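Putative 2,3,4,5-tetrahydropyridine-2-carboxylate N- succinyltransferase (Campylobacter jejuni, PDB 2RIJ) probably catalyses the succinyl-CoA-dependent succinylation of tetrahydrodipicolinate to N-succinyl-L-2-amino-6-oxopimelate, an early step of the succinylase route to lysine. Local coordinates at residues 205-219 / 223-237. Sequence-based numbering, arbitrary orientation.
Sequences FPRFLAHIIPEDNTR and SSKVRMGASLAAGTT
Residues 205-219 pack against residues 223-237 in a largely buried contact at the N-terminal edge of what is, from the family, a left-handed parallel beta-helix, where the chain leading into strand 219-220 lies on the segment leading into 237-238. Backbone bonds bind both ends of the contact. At one, Met228 N donates to Pro206 O and Phe208 N to Val226 O, flanking the single bridge between Arg207 and Arg227; at the other, Arg219 N meets Thr236 O at 3.0 Å, where Arg219 and Thr237 pair in parallel.

Around the Arg207-Arg227 bridge the side chains are largely apolar. Phe208, its CG anti to the backbone N (chi1 180°), lies alongside Val226, with CB 3.5 Å from Val226 CG1, while its ring edge faces Ala230 O and Ile212 CB sits over one face. Selenomethionine Met228 bends at chi2 (54°), which carries SE to 3.7 Å from His211 CB and within 4.0 Å of Ile212 CG1. The Arg227 guanidinium makes an off-centre cation-pi contact with Phe205, CZ lying 4.4 Å from the ring centroid; its NH2 forms a salt bridge to Asp203 and its NH1 is hydrogen-bonded to Asn246.

Near the Gly235 turn, Thr218 OG1 is both acceptor and donor, taking Gly235 N at 3.0 Å and giving its proton to Glu215 OE1 from above the carboxylate plane; Glu215 OE2 forms a salt bridge to Lys151. Water 3 joins Asn217 O, Arg219 NE and Thr237 OG1.

Helix 138-149 packs on Pro206, Phe208, Ile212 and Met228, whereas strand 219-220 touches Phe208, Leu209, Val226 and Leu232. Arg207 reaches Glu222 of the third subunit and Arg219 reaches Asp203 of the second, and strand 237-238 lies between 219-220, outermost on this side within the chain, and 256-257.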
loop_
_atom_site.group_PDB
_atom_site.type_symbol
_atom_site.label_atom_id
_atom_site.label_comp_id
_atom_site.label_asym_id
_atom_site.label_seq_id
_atom_site.Cartn_x
_atom_site.Cartn_y
_atom_site.Cartn_z
ATOM N N PHE A 205 24.618 5.721 40.908
ATOM C CA PHE A 205 25.061 4.329 40.838
ATOM C C PHE A 205 26.494 4.260 40.293
ATOM O O PHE A 205 26.831 5.006 39.366
ATOM C CB PHE A 205 24.201 3.517 39.868
ATOM C CG PHE A 205 22.831 3.169 40.372
ATOM C CD1 PHE A 205 21.858 4.154 40.471
ATOM C CD2 PHE A 205 22.499 1.870 40.686
ATOM C CE1 PHE A 205 20.567 3.855 40.951
ATOM C CE2 PHE A 205 21.202 1.561 41.162
ATOM C CZ PHE A 205 20.263 2.578 41.323
ATOM N N PRO A 206 27.288 3.281 40.777
ATOM C CA PRO A 206 28.592 2.945 40.196
ATOM C C PRO A 206 28.463 1.939 39.049
ATOM O O PRO A 206 27.348 1.508 38.695
ATOM C CB PRO A 206 29.321 2.330 41.391
ATOM C CG PRO A 206 28.261 1.636 42.100
ATOM C CD PRO A 206 26.997 2.400 41.929
ATOM N N ARG A 207 29.590 1.639 38.429
ATOM C CA ARG A 207 29.643 0.704 37.357
ATOM C C ARG A 207 29.923 -0.695 37.923
ATOM O O ARG A 207 30.593 -0.861 38.947
ATOM C CB ARG A 207 30.691 1.133 36.343
ATOM C CG ARG A 207 30.248 2.447 35.635
ATOM C CD ARG A 207 31.307 3.237 35.109
ATOM N NE ARG A 207 30.799 4.414 34.413
ATOM C CZ ARG A 207 31.571 5.183 33.693
ATOM N NH1 ARG A 207 32.843 4.905 33.604
ATOM N NH2 ARG A 207 31.075 6.200 33.053
ATOM N N PHE A 208 29.448 -1.676 37.189
ATOM C CA PHE A 208 29.673 -3.120 37.457
ATOM C C PHE A 208 31.130 -3.481 37.676
ATOM O O PHE A 208 31.440 -4.149 38.651
ATOM C CB PHE A 208 29.050 -3.887 36.267
ATOM C CG PHE A 208 29.146 -5.371 36.284
ATOM C CD1 PHE A 208 30.275 -6.003 35.772
ATOM C CD2 PHE A 208 28.027 -6.163 36.636
ATOM C CE1 PHE A 208 30.336 -7.391 35.663
ATOM C CE2 PHE A 208 28.082 -7.537 36.529
ATOM C CZ PHE A 208 29.268 -8.160 36.066
ATOM N N LEU A 209 32.034 -2.995 36.814
ATOM C CA LEU A 209 33.423 -3.395 36.903
ATOM C C LEU A 209 34.166 -2.746 38.083
ATOM O O LEU A 209 35.268 -3.135 38.399
ATOM C CB LEU A 209 34.143 -3.193 35.542
ATOM C CG LEU A 209 33.775 -4.209 34.454
ATOM C CD1 LEU A 209 34.421 -3.721 33.116
ATOM C CD2 LEU A 209 34.211 -5.656 34.810
ATOM N N ALA A 210 33.533 -1.785 38.767
ATOM C CA ALA A 210 34.130 -1.258 39.982
ATOM C C ALA A 210 33.964 -2.308 41.107
ATOM O O ALA A 210 34.604 -2.185 42.174
ATOM C CB ALA A 210 33.508 0.124 40.390
ATOM N N HIS A 211 33.134 -3.320 40.875
ATOM C CA HIS A 211 32.729 -4.264 41.952
ATOM C C HIS A 211 32.824 -5.763 41.642
ATOM O O HIS A 211 32.998 -6.552 42.569
ATOM C CB HIS A 211 31.293 -3.950 42.401
ATOM C CG HIS A 211 31.150 -2.611 43.025
ATOM N ND1 HIS A 211 31.384 -2.376 44.363
ATOM C CD2 HIS A 211 30.851 -1.409 42.474
ATOM C CE1 HIS A 211 31.243 -1.084 44.604
ATOM N NE2 HIS A 211 30.946 -0.470 43.473
ATOM N N ILE A 212 32.647 -6.157 40.380
ATOM C CA ILE A 212 32.459 -7.551 40.004
ATOM C C ILE A 212 33.537 -7.948 39.022
ATOM O O ILE A 212 33.889 -7.175 38.139
ATOM C CB ILE A 212 31.058 -7.728 39.335
ATOM C CG1 ILE A 212 29.969 -7.116 40.259
ATOM C CG2 ILE A 212 30.767 -9.233 38.910
ATOM C CD1 ILE A 212 29.655 -7.875 41.534
ATOM N N ILE A 213 34.038 -9.163 39.181
ATOM C CA ILE A 213 35.034 -9.737 38.314
ATOM C C ILE A 213 34.314 -10.713 37.407
ATOM O O ILE A 213 33.794 -11.730 37.890
ATOM C CB ILE A 213 36.132 -10.463 39.113
ATOM C CG1 ILE A 213 36.816 -9.502 40.093
ATOM C CG2 ILE A 213 37.198 -11.130 38.151
ATOM C CD1 ILE A 213 37.701 -10.173 41.194
ATOM N N PRO A 214 34.277 -10.430 36.098
ATOM C CA PRO A 214 33.603 -11.366 35.184
ATOM C C PRO A 214 34.253 -12.753 35.181
ATOM O O PRO A 214 35.410 -12.890 35.574
ATOM C CB PRO A 214 33.844 -10.725 33.815
ATOM C CG PRO A 214 33.978 -9.296 34.073
ATOM C CD PRO A 214 34.772 -9.245 35.351
ATOM N N GLU A 215 33.504 -13.731 34.715
ATOM C CA GLU A 215 34.017 -15.088 34.444
ATOM C C GLU A 215 35.034 -14.967 33.335
ATOM O O GLU A 215 35.096 -13.956 32.606
ATOM C CB GLU A 215 32.884 -15.992 33.976
ATOM C CG GLU A 215 31.803 -16.238 35.021
ATOM C CD GLU A 215 30.643 -15.232 34.969
ATOM O OE1 GLU A 215 30.717 -14.207 34.233
ATOM O OE2 GLU A 215 29.652 -15.480 35.684
ATOM N N ASP A 216 35.866 -15.985 33.182
ATOM C CA ASP A 216 36.919 -15.906 32.177
ATOM C C ASP A 216 36.428 -15.809 30.738
ATOM O O ASP A 216 37.182 -15.346 29.858
ATOM C CB ASP A 216 37.842 -17.141 32.231
ATOM C CG ASP A 216 38.784 -17.156 33.426
ATOM O OD1 ASP A 216 39.081 -16.114 34.031
ATOM O OD2 ASP A 216 39.249 -18.263 33.733
ATOM N N ASN A 217 35.203 -16.267 30.492
ATOM C CA ASN A 217 34.576 -16.171 29.162
ATOM C C ASN A 217 33.533 -15.045 29.004
ATOM O O ASN A 217 32.776 -15.041 28.016
ATOM C CB ASN A 217 33.950 -17.495 28.738
ATOM C CG ASN A 217 32.855 -17.986 29.695
ATOM O OD1 ASN A 217 32.806 -17.604 30.852
ATOM N ND2 ASN A 217 31.954 -18.845 29.181
ATOM N N THR A 218 33.543 -14.081 29.930
ATOM C CA THR A 218 32.651 -12.929 29.882
ATOM C C THR A 218 33.466 -11.710 29.589
ATOM O O THR A 218 34.521 -11.448 30.190
ATOM C CB THR A 218 31.890 -12.784 31.179
ATOM O OG1 THR A 218 31.119 -13.956 31.357
ATOM C CG2 THR A 218 30.994 -11.548 31.199
ATOM N N ARG A 219 32.995 -10.953 28.616
ATOM C CA ARG A 219 33.701 -9.719 28.197
ATOM C C ARG A 219 32.808 -8.503 28.256
ATOM O O ARG A 219 31.639 -8.563 27.847
ATOM C CB ARG A 219 34.231 -9.931 26.800
ATOM C CG ARG A 219 35.122 -11.163 26.709
ATOM C CD ARG A 219 35.759 -11.326 25.340
ATOM N NE ARG A 219 34.777 -11.731 24.342
ATOM C CZ ARG A 219 34.712 -11.359 23.072
ATOM N NH1 ARG A 219 35.543 -10.474 22.524
ATOM N NH2 ARG A 219 33.758 -11.891 22.325
ATOM N N SER A 223 33.456 -0.234 30.444
ATOM C CA SER A 223 32.815 -0.210 31.751
ATOM C C SER A 223 31.565 0.664 31.834
ATOM O O SER A 223 30.636 0.285 32.476
ATOM C CB SER A 223 33.793 0.233 32.863
ATOM O OG SER A 223 33.204 0.128 34.162
ATOM N N SER A 224 31.526 1.838 31.205
ATOM C CA SER A 224 30.360 2.721 31.298
ATOM C C SER A 224 29.058 2.061 30.750
ATOM O O SER A 224 27.951 2.533 30.992
ATOM C CB SER A 224 30.650 4.030 30.552
ATOM O OG SER A 224 30.779 3.781 29.190
ATOM N N LYS A 225 29.193 0.948 30.025
ATOM C CA LYS A 225 28.041 0.283 29.402
ATOM C C LYS A 225 27.344 -0.777 30.269
ATOM O O LYS A 225 26.334 -1.317 29.847
ATOM C CB LYS A 225 28.443 -0.369 28.092
ATOM C CG LYS A 225 28.983 0.564 26.998
ATOM C CD LYS A 225 28.265 1.929 26.995
ATOM C CE LYS A 225 28.630 2.794 25.763
ATOM N NZ LYS A 225 27.886 2.259 24.579
ATOM N N VAL A 226 27.902 -1.069 31.436
ATOM C CA VAL A 226 27.296 -2.010 32.398
ATOM C C VAL A 226 27.210 -1.372 33.767
ATOM O O VAL A 226 28.218 -1.191 34.473
ATOM C CB VAL A 226 28.029 -3.365 32.426
ATOM C CG1 VAL A 226 27.276 -4.398 33.328
ATOM C CG2 VAL A 226 28.200 -3.923 31.003
ATOM N N ARG A 227 25.988 -1.027 34.155
ATOM C CA ARG A 227 25.749 -0.475 35.467
ATOM C C ARG A 227 25.835 -1.546 36.560
ATOM O O ARG A 227 25.524 -2.731 36.341
ATOM C CB ARG A 227 24.402 0.209 35.475
ATOM C CG ARG A 227 24.318 1.464 36.326
ATOM C CD ARG A 227 22.938 2.033 36.125
ATOM N NE ARG A 227 22.798 3.402 36.605
ATOM C CZ ARG A 227 21.671 4.076 36.591
ATOM N NH1 ARG A 227 20.594 3.503 36.128
ATOM N NH2 ARG A 227 21.605 5.323 37.028
HETATM N N MSE A 228 26.290 -1.134 37.742
HETATM C CA MSE A 228 26.190 -2.009 38.918
HETATM C C MSE A 228 24.728 -2.450 39.169
HETATM O O MSE A 228 23.802 -1.663 39.019
HETATM C CB MSE A 228 26.817 -1.312 40.138
HETATM C CG MSE A 228 26.882 -2.160 41.405
HETATM SE SE MSE A 228 27.781 -3.854 41.093
HETATM C CE MSE A 228 27.680 -4.478 42.967
ATOM N N GLY A 229 24.538 -3.730 39.506
ATOM C CA GLY A 229 23.238 -4.359 39.532
ATOM C C GLY A 229 22.827 -5.138 38.268
ATOM O O GLY A 229 21.811 -5.796 38.290
ATOM N N ALA A 230 23.567 -4.984 37.162
ATOM C CA ALA A 230 23.396 -5.791 35.978
ATOM C C ALA A 230 23.790 -7.239 36.308
ATOM O O ALA A 230 24.633 -7.502 37.182
ATOM C CB ALA A 230 24.236 -5.219 34.768
ATOM N N SER A 231 23.181 -8.169 35.587
ATOM C CA SER A 231 23.454 -9.591 35.735
ATOM C C SER A 231 23.788 -10.198 34.372
ATOM O O SER A 231 22.937 -10.268 33.491
ATOM C CB SER A 231 22.256 -10.274 36.371
ATOM O OG SER A 231 22.492 -11.648 36.548
ATOM N N LEU A 232 25.039 -10.577 34.191
ATOM C CA LEU A 232 25.520 -11.147 32.939
ATOM C C LEU A 232 25.884 -12.623 33.115
ATOM O O LEU A 232 26.805 -12.950 33.853
ATOM C CB LEU A 232 26.725 -10.357 32.468
ATOM C CG LEU A 232 26.598 -8.817 32.394
ATOM C CD1 LEU A 232 27.920 -8.274 31.792
ATOM C CD2 LEU A 232 25.337 -8.362 31.584
ATOM N N ALA A 233 25.163 -13.507 32.435
ATOM C CA ALA A 233 25.477 -14.941 32.457
ATOM C C ALA A 233 26.841 -15.154 31.843
ATOM O O ALA A 233 27.258 -14.397 30.947
ATOM C CB ALA A 233 24.398 -15.780 31.736
ATOM N N ALA A 234 27.543 -16.156 32.356
ATOM C CA ALA A 234 28.888 -16.542 31.877
ATOM C C ALA A 234 28.861 -16.701 30.355
ATOM O O ALA A 234 27.947 -17.314 29.788
ATOM C CB ALA A 234 29.389 -17.858 32.593
ATOM N N GLY A 235 29.845 -16.101 29.693
ATOM C CA GLY A 235 29.934 -16.209 28.274
ATOM C C GLY A 235 29.336 -15.021 27.550
ATOM O O GLY A 235 29.445 -14.940 26.345
ATOM N N THR A 236 28.674 -14.096 28.264
ATOM C CA THR A 236 28.150 -12.894 27.592
ATOM C C THR A 236 29.260 -11.944 27.120
ATOM O O THR A 236 30.286 -11.816 27.795
ATOM C CB THR A 236 27.202 -12.184 28.588
ATOM O OG1 THR A 236 26.094 -13.073 28.858
ATOM C CG2 THR A 236 26.657 -10.803 28.073
ATOM N N THR A 237 29.038 -11.271 25.986
ATOM C CA THR A 237 29.882 -10.189 25.460
ATOM C C THR A 237 29.060 -8.912 25.352
ATOM O O THR A 237 27.988 -8.883 24.719
ATOM C CB THR A 237 30.464 -10.537 24.073
ATOM O OG1 THR A 237 31.163 -11.787 24.154
ATOM C CG2 THR A 237 31.408 -9.460 23.533
HETATM O O HOH W 1 31.134 -1.897 34.309
HETATM O O HOH W 2 29.554 -11.859 35.523
HETATM O O HOH W 3 32.785 -13.471 25.787
#